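Local coordinates for protein cytochrome P450 monooxygenase (Rhodococcus sp. ECU0066, PDB 6KBH) that probably acts as a self-sufficient cytochrome P450 monooxygenase, joining a heme domain to FMN and [2Fe-2S] reductase domains in a single chain, at residues 117-122 and 275-280; 207-212 and 227-232. All coordinates share one frame; numbering follows the deposited sequence.

Contact 1: 117-122 and 275-280; sequences YGYAMN and MMMAGI
Met121 and Tyr119 reach out from the loop after helix 108-116 and meet Met277 on helix 269-281, the first part of the long central helix of the P450 fold. The loop belongs to the B-C region of that fold, between helix 108-116 and helix 133-139, and the contact is a packing of two methionine side chains with the phenol end of Tyr119. Met121 approaches the helix through its terminal methyl alone. Met121 CE lies 3.3 Å from Met277 CB and follows that side chain outward, standing 3.7 Å from Met277 CG and 3.5 Å from Met277 CE. Tyr119 takes the far end of the same thioether, with its OH 3.4 Å from Met277 CE and its CE2 4.0 Å from that methyl. The methyl comes at the ring obliquely, and the two side chains run nearly at right angles.

Torsions account for the reach of Met121: with chi1 and chi2 both anti (-180°) the chain runs straight to SD, and the bend at chi3 (-66°) turns CE toward Met277. Within the loop, the tyrosine ring is covered on one face by the backbone N of Met121, 4.1 Å above its centre, while Trp233 meets the ring edge-to-face. Further out, Gly118 is the C-prime residue of a Schellman motif that ends helix 108-116, and its positive phi turns the chain into the loop. Phe232 also touches Met277. Gly279, two residues after Met277, touches the heme, which is about 7 Å from the side chain of Ala278. Met121 CE also comes within 4.2 Å of Ala278 N, the backbone nitrogen that follows Met277.

Contact 2: 207-212 and 227-232; sequences IAHTVN and DAVGKF
Ile207 and His209 touch Ala228 and Val229, respectively, on the flank of helix 219-242, with the closest backbone approach at Ile207 and Ala228, whose CA atoms are 7.5 Å apart. Two kinds of contact make up the interface. The first is aliphatic: Ile207 presents both of its branches to a single methyl, with CD1 3.9 Å and CG2 4.2 Å from Ala228 CB. Chi1 of Ile207 is 59°, which sets CG1 between the backbone N and the carbonyl carbon and leaves CG2 anti to that carbon; from this position both branches meet the alanine methyl from the same side. Val225, one turn earlier on the same helix, extends the apolar surface to both Ile207 and His209.

The second kind is an imidazole-methyl contact. Val229 CG2 lies at the ring edge of His209, in the ring plane and 3.5 Å from NE2, so the methyl faces the rim of the ring and does not lie over a face. The ring gets there by its own extension, since the CB of His209 points neither to nor from the helix and only the far end of the ring comes near it.

Polar interactions act within or beyond the two segments. Along the helix, Asp227 O accepts from Lys231 N (3.0 Å), and the same two residues form a long salt bridge, Lys231 NZ to Asp227 OD2 at 3.7 Å. The His209 backbone N donates to Glu285 OE2, tying the residues before helix 210-214 to helix 284-300. The arrangement is consistent with the F-G region of the cytochrome P450 fold, packed against the long helix 219-242, probably helix G.

Overall arrangement
Contact 1 and contact 2 have their centres 11 Å apart on the same side of the chain's centre, about 31 and 32 Å from it. In sequence, both segments of contact 2 fall between those of contact 1, in the order 117-122, 207-212, 227-232, 275-280. They meet through helix 219-242: Met277 CB is 3.2 Å from Phe232 CE1, Met277 CE is 3.6 Å from Val229 CG1, and Tyr117 CD2 is 3.2 Å from Gly230 O. The B-C loop and F-G region thus pack on helices 219-242 and 269-281, the latter touching the heme through Gly279, consistent with the distal side, where these regions commonly flank substrate access in P450s.

Contact 1: 117-122 and 275-280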
ATOM      1  N   TYR A 117      27.666 -29.271 -13.438  1.00 93.68           N
ATOM      2  CA  TYR A 117      27.337 -28.072 -14.193  1.00 94.59           C
ATOM      3  C   TYR A 117      28.155 -26.866 -13.752  1.00 90.65           C
ATOM      4  O   TYR A 117      27.870 -25.748 -14.193  1.00 88.54           O
ATOM      5  CB  TYR A 117      25.846 -27.750 -14.074  1.00 91.02           C
ATOM      6  CG  TYR A 117      24.929 -28.714 -14.792  1.00 91.19           C
ATOM      7  CD1 TYR A 117      24.520 -29.898 -14.190  1.00 84.61           C
ATOM      8  CD2 TYR A 117      24.468 -28.437 -16.073  1.00 97.18           C
ATOM      9  CE1 TYR A 117      23.676 -30.780 -14.846  1.00 87.17           C
ATOM     10  CE2 TYR A 117      23.626 -29.312 -16.736  1.00100.99           C
ATOM     11  CZ  TYR A 117      23.234 -30.482 -16.116  1.00 95.57           C
ATOM     12  OH  TYR A 117      22.399 -31.359 -16.768  1.00106.26           O
ATOM     13  N   GLY A 118      29.154 -27.069 -12.890  1.00 90.36           N
ATOM     14  CA  GLY A 118      30.002 -25.997 -12.404  1.00 87.96           C
ATOM     15  C   GLY A 118      29.228 -24.813 -11.862  1.00100.28           C
ATOM     16  O   GLY A 118      29.545 -23.660 -12.167  1.00 93.18           O
ATOM     17  N   TYR A 119      28.208 -25.092 -11.053  1.00107.20           N
ATOM     18  CA  TYR A 119      27.318 -24.065 -10.528  1.00101.27           C
ATOM     19  C   TYR A 119      27.915 -23.468  -9.261  1.00 97.58           C
ATOM     20  O   TYR A 119      28.312 -24.197  -8.348  1.00 98.64           O
ATOM     21  CB  TYR A 119      25.930 -24.664 -10.271  1.00102.03           C
ATOM     22  CG  TYR A 119      25.030 -23.966  -9.257  1.00 98.07           C
ATOM     23  CD1 TYR A 119      25.131 -24.222  -7.889  1.00 99.20           C
ATOM     24  CD2 TYR A 119      24.047 -23.085  -9.678  1.00 97.51           C
ATOM     25  CE1 TYR A 119      24.289 -23.587  -6.977  1.00 94.65           C
ATOM     26  CE2 TYR A 119      23.212 -22.454  -8.783  1.00101.88           C
ATOM     27  CZ  TYR A 119      23.336 -22.709  -7.435  1.00 97.71           C
ATOM     28  OH  TYR A 119      22.501 -22.076  -6.546  1.00105.30           O
ATOM     29  N   ALA A 120      27.997 -22.140  -9.224  1.00 90.42           N
ATOM     30  CA  ALA A 120      28.489 -21.423  -8.050  1.00 92.89           C
ATOM     31  C   ALA A 120      27.696 -20.119  -7.972  1.00 94.97           C
ATOM     32  O   ALA A 120      28.058 -19.120  -8.596  1.00 89.82           O
ATOM     33  CB  ALA A 120      29.987 -21.170  -8.131  1.00 88.23           C
ATOM     34  N   MET A 121      26.610 -20.144  -7.208  1.00 98.41           N
ATOM     35  CA  MET A 121      25.793 -18.955  -7.041  1.00 94.61           C
ATOM     36  C   MET A 121      26.251 -18.160  -5.832  1.00 87.84           C
ATOM     37  O   MET A 121      26.440 -18.715  -4.744  1.00 87.05           O
ATOM     38  CB  MET A 121      24.313 -19.283  -6.886  1.00 87.67           C
ATOM     39  CG  MET A 121      23.520 -17.999  -6.719  1.00100.24           C
ATOM     40  SD  MET A 121      21.761 -18.183  -6.511  1.00115.80           S
ATOM     41  CE  MET A 121      21.414 -18.825  -8.120  1.00 99.89           C
ATOM     42  N   ASN A 122      26.408 -16.859  -6.027  1.00 99.92           N
ATOM     43  CA  ASN A 122      26.666 -15.950  -4.930  1.00 89.67           C
ATOM     44  C   ASN A 122      25.384 -15.696  -4.154  1.00 88.97           C
ATOM     45  O   ASN A 122      24.276 -15.787  -4.690  1.00 84.96           O
ATOM     46  CB  ASN A 122      27.217 -14.630  -5.460  1.00 98.22           C
ATOM     47  CG  ASN A 122      28.095 -14.821  -6.674  1.00100.77           C
ATOM     48  OD1 ASN A 122      27.636 -14.703  -7.808  1.00101.26           O
ATOM     49  ND2 ASN A 122      29.368 -15.120  -6.442  1.00102.77           N
ATOM     50  N   MET A 275      21.899 -13.275 -10.241  1.00 87.09           N
ATOM     51  CA  MET A 275      20.641 -12.541 -10.340  1.00 81.91           C
ATOM     52  C   MET A 275      19.640 -13.218 -11.266  1.00 89.07           C
ATOM     53  O   MET A 275      18.438 -12.949 -11.162  1.00 93.98           O
ATOM     54  CB  MET A 275      20.892 -11.117 -10.834  1.00 83.33           C
ATOM     55  CG  MET A 275      21.427 -10.164  -9.785  1.00 90.95           C
ATOM     56  SD  MET A 275      21.921  -8.595 -10.519  1.00 85.49           S
ATOM     57  CE  MET A 275      20.384  -8.076 -11.280  1.00 80.89           C
ATOM     58  N   MET A 276      20.103 -14.079 -12.173  1.00 85.54           N
ATOM     59  CA  MET A 276      19.185 -14.735 -13.098  1.00 81.28           C
ATOM     60  C   MET A 276      18.325 -15.772 -12.379  1.00 88.96           C
ATOM     61  O   MET A 276      17.100 -15.799 -12.550  1.00 85.78           O
ATOM     62  CB  MET A 276      19.967 -15.373 -14.246  1.00 83.54           C
ATOM     63  CG  MET A 276      19.138 -15.608 -15.500  1.00 95.25           C
ATOM     64  SD  MET A 276      18.817 -14.106 -16.450  1.00107.58           S
ATOM     65  CE  MET A 276      20.456 -13.740 -17.054  1.00 97.07           C
ATOM     66  N   MET A 277      18.946 -16.639 -11.575  1.00 85.52           N
ATOM     67  CA  MET A 277      18.173 -17.620 -10.819  1.00 88.24           C
ATOM     68  C   MET A 277      17.519 -16.995  -9.600  1.00 86.64           C
ATOM     69  O   MET A 277      16.341 -17.249  -9.322  1.00 88.56           O
ATOM     70  CB  MET A 277      19.052 -18.784 -10.377  1.00 97.91           C
ATOM     71  CG  MET A 277      18.252 -19.914  -9.744  1.00 91.59           C
ATOM     72  SD  MET A 277      19.138 -21.478  -9.658  1.00123.66           S
ATOM     73  CE  MET A 277      19.354 -21.654  -7.887  1.00104.13           C
ATOM     74  N   ALA A 278      18.281 -16.198  -8.848  1.00 84.15           N
ATOM     75  CA  ALA A 278      17.733 -15.538  -7.671  1.00 79.58           C
ATOM     76  C   ALA A 278      16.445 -14.802  -8.007  1.00 85.03           C
ATOM     77  O   ALA A 278      15.509 -14.769  -7.199  1.00 88.72           O
ATOM     78  CB  ALA A 278      18.767 -14.577  -7.085  1.00 71.84           C
ATOM     79  N   GLY A 279      16.367 -14.247  -9.218  1.00 88.55           N
ATOM     80  CA  GLY A 279      15.218 -13.434  -9.585  1.00 88.61           C
ATOM     81  C   GLY A 279      13.914 -14.208  -9.601  1.00 91.77           C
ATOM     82  O   GLY A 279      12.924 -13.786  -9.002  1.00 88.57           O
ATOM     83  N   ILE A 280      13.890 -15.354 -10.284  1.00 88.60           N
ATOM     84  CA  ILE A 280      12.623 -16.050 -10.500  1.00 87.88           C
ATOM     85  C   ILE A 280      12.353 -17.155  -9.483  1.00 85.82           C
ATOM     86  O   ILE A 280      11.257 -17.737  -9.504  1.00 85.13           O
ATOM     87  CB  ILE A 280      12.523 -16.610 -11.936  1.00 95.43           C
ATOM     88  CG1 ILE A 280      13.613 -17.640 -12.209  1.00 93.32           C
ATOM     89  CG2 ILE A 280      12.596 -15.480 -12.958  1.00 87.02           C
ATOM     90  CD1 ILE A 280      13.473 -18.292 -13.567  1.00 91.81           C
TER

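Contact 2: 207-212 and 227-232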
ATOM      1  N   ILE A 207      11.353 -25.279 -10.869  1.00 97.36           N
ATOM      2  CA  ILE A 207      10.742 -26.311 -10.040  1.00 96.76           C
ATOM      3  C   ILE A 207      10.455 -25.765  -8.647  1.00 90.95           C
ATOM      4  O   ILE A 207      10.849 -24.653  -8.288  1.00 76.18           O
ATOM      5  CB  ILE A 207      11.625 -27.571  -9.925  1.00 91.31           C
ATOM      6  CG1 ILE A 207      12.984 -27.206  -9.327  1.00 86.42           C
ATOM      7  CG2 ILE A 207      11.775 -28.256 -11.275  1.00103.68           C
ATOM      8  CD1 ILE A 207      13.748 -28.390  -8.800  1.00 94.84           C
ATOM      9  N   ALA A 208       9.761 -26.584  -7.859  1.00 94.42           N
ATOM     10  CA  ALA A 208       9.491 -26.254  -6.469  1.00 75.85           C
ATOM     11  C   ALA A 208      10.736 -26.479  -5.620  1.00 76.05           C
ATOM     12  O   ALA A 208      11.455 -27.468  -5.791  1.00 91.40           O
ATOM     13  CB  ALA A 208       8.330 -27.094  -5.940  1.00 70.44           C
ATOM     14  N   HIS A 209      10.993 -25.544  -4.703  1.00 74.04           N
ATOM     15  CA  HIS A 209      12.132 -25.623  -3.801  1.00 76.16           C
ATOM     16  C   HIS A 209      11.736 -25.736  -2.335  1.00 75.13           C
ATOM     17  O   HIS A 209      12.623 -25.802  -1.476  1.00 70.67           O
ATOM     18  CB  HIS A 209      13.039 -24.396  -3.972  1.00 76.11           C
ATOM     19  CG  HIS A 209      13.830 -24.392  -5.242  1.00 89.73           C
ATOM     20  ND1 HIS A 209      13.390 -23.772  -6.392  1.00 87.31           N
ATOM     21  CD2 HIS A 209      15.043 -24.916  -5.538  1.00 82.78           C
ATOM     22  CE1 HIS A 209      14.293 -23.923  -7.345  1.00 83.69           C
ATOM     23  NE2 HIS A 209      15.305 -24.614  -6.853  1.00 84.12           N
ATOM     24  N   THR A 210      10.438 -25.759  -2.024  1.00 67.39           N
ATOM     25  CA  THR A 210      10.005 -25.634  -0.635  1.00 79.36           C
ATOM     26  C   THR A 210      10.498 -26.800   0.213  1.00 77.75           C
ATOM     27  O   THR A 210      11.085 -26.600   1.283  1.00 76.90           O
ATOM     28  CB  THR A 210       8.481 -25.527  -0.565  1.00 84.33           C
ATOM     29  OG1 THR A 210       7.891 -26.755  -1.007  1.00 92.39           O
ATOM     30  CG2 THR A 210       7.993 -24.404  -1.448  1.00 79.15           C
ATOM     31  N   VAL A 211      10.270 -28.032  -0.248  1.00 70.46           N
ATOM     32  CA  VAL A 211      10.681 -29.186   0.547  1.00 78.34           C
ATOM     33  C   VAL A 211      12.202 -29.333   0.553  1.00 76.30           C
ATOM     34  O   VAL A 211      12.784 -29.758   1.556  1.00 70.96           O
ATOM     35  CB  VAL A 211       9.984 -30.460   0.030  1.00 69.45           C
ATOM     36  CG1 VAL A 211      10.521 -31.679   0.735  1.00 70.66           C
ATOM     37  CG2 VAL A 211       8.481 -30.359   0.238  1.00 79.27           C
ATOM     38  N   ASN A 212      12.875 -28.962  -0.541  1.00 76.08           N
ATOM     39  CA  ASN A 212      14.312 -29.177  -0.625  1.00 76.53           C
ATOM     40  C   ASN A 212      15.098 -28.099   0.110  1.00 68.82           C
ATOM     41  O   ASN A 212      16.217 -28.356   0.561  1.00 71.68           O
ATOM     42  CB  ASN A 212      14.750 -29.278  -2.094  1.00 85.24           C
ATOM     43  CG  ASN A 212      16.236 -29.021  -2.278  1.00 77.66           C
ATOM     44  OD1 ASN A 212      17.058 -29.914  -2.069  1.00 78.91           O
ATOM     45  ND2 ASN A 212      16.589 -27.807  -2.703  1.00 89.24           N
ATOM     46  N   ASP A 227      19.865 -31.441 -10.242  1.00 92.03           N
ATOM     47  CA  ASP A 227      19.916 -31.632 -11.686  1.00 92.66           C
ATOM     48  C   ASP A 227      19.168 -30.521 -12.414  1.00 99.03           C
ATOM     49  O   ASP A 227      19.676 -29.961 -13.392  1.00 98.10           O
ATOM     50  CB  ASP A 227      19.345 -33.004 -12.046  1.00 98.15           C
ATOM     51  CG  ASP A 227      19.830 -33.504 -13.393  1.00101.09           C
ATOM     52  OD1 ASP A 227      21.058 -33.649 -13.564  1.00101.28           O
ATOM     53  OD2 ASP A 227      18.983 -33.770 -14.273  1.00102.57           O
ATOM     54  N   ALA A 228      17.965 -30.179 -11.947  1.00 94.01           N
ATOM     55  CA  ALA A 228      17.210 -29.104 -12.582  1.00 98.52           C
ATOM     56  C   ALA A 228      17.859 -27.745 -12.346  1.00 96.23           C
ATOM     57  O   ALA A 228      17.815 -26.878 -13.226  1.00 94.85           O
ATOM     58  CB  ALA A 228      15.770 -29.103 -12.073  1.00104.56           C
ATOM     59  N   VAL A 229      18.463 -27.542 -11.174  1.00100.22           N
ATOM     60  CA  VAL A 229      19.102 -26.264 -10.878  1.00 96.36           C
ATOM     61  C   VAL A 229      20.391 -26.115 -11.674  1.00 94.66           C
ATOM     62  O   VAL A 229      20.711 -25.025 -12.165  1.00 92.78           O
ATOM     63  CB  VAL A 229      19.337 -26.132  -9.360  1.00 91.49           C
ATOM     64  CG1 VAL A 229      20.222 -24.936  -9.046  1.00 86.61           C
ATOM     65  CG2 VAL A 229      18.006 -26.016  -8.632  1.00 85.52           C
ATOM     66  N   GLY A 230      21.147 -27.205 -11.826  1.00 97.03           N
ATOM     67  CA  GLY A 230      22.357 -27.148 -12.631  1.00 88.91           C
ATOM     68  C   GLY A 230      22.073 -26.904 -14.102  1.00 88.37           C
ATOM     69  O   GLY A 230      22.759 -26.105 -14.748  1.00 85.57           O
ATOM     70  N   LYS A 231      21.071 -27.599 -14.653  1.00 95.78           N
ATOM     71  CA  LYS A 231      20.627 -27.330 -16.018  1.00 92.27           C
ATOM     72  C   LYS A 231      20.311 -25.859 -16.199  1.00 93.77           C
ATOM     73  O   LYS A 231      20.721 -25.229 -17.181  1.00102.63           O
ATOM     74  CB  LYS A 231      19.387 -28.162 -16.356  1.00 94.93           C
ATOM     75  CG  LYS A 231      19.606 -29.650 -16.511  1.00 97.36           C
ATOM     76  CD  LYS A 231      18.286 -30.336 -16.834  1.00102.17           C
ATOM     77  CE  LYS A 231      18.383 -31.841 -16.682  1.00 99.71           C
ATOM     78  NZ  LYS A 231      19.314 -32.432 -17.677  1.00103.10           N
ATOM     79  N   PHE A 232      19.588 -25.296 -15.240  1.00100.33           N
ATOM     80  CA  PHE A 232      19.144 -23.917 -15.351  1.00 97.92           C
ATOM     81  C   PHE A 232      20.302 -22.934 -15.171  1.00 94.49           C
ATOM     82  O   PHE A 232      20.276 -21.839 -15.751  1.00 87.21           O
ATOM     83  CB  PHE A 232      18.024 -23.685 -14.332  1.00 95.00           C
ATOM     84  CG  PHE A 232      17.689 -22.249 -14.101  1.00 95.60           C
ATOM     85  CD1 PHE A 232      18.477 -21.471 -13.278  1.00 93.73           C
ATOM     86  CD2 PHE A 232      16.579 -21.676 -14.696  1.00 97.82           C
ATOM     87  CE1 PHE A 232      18.202 -20.158 -13.093  1.00 95.92           C
ATOM     88  CE2 PHE A 232      16.285 -20.343 -14.487  1.00 95.75           C
ATOM     89  CZ  PHE A 232      17.102 -19.585 -13.676  1.00 93.22           C
TER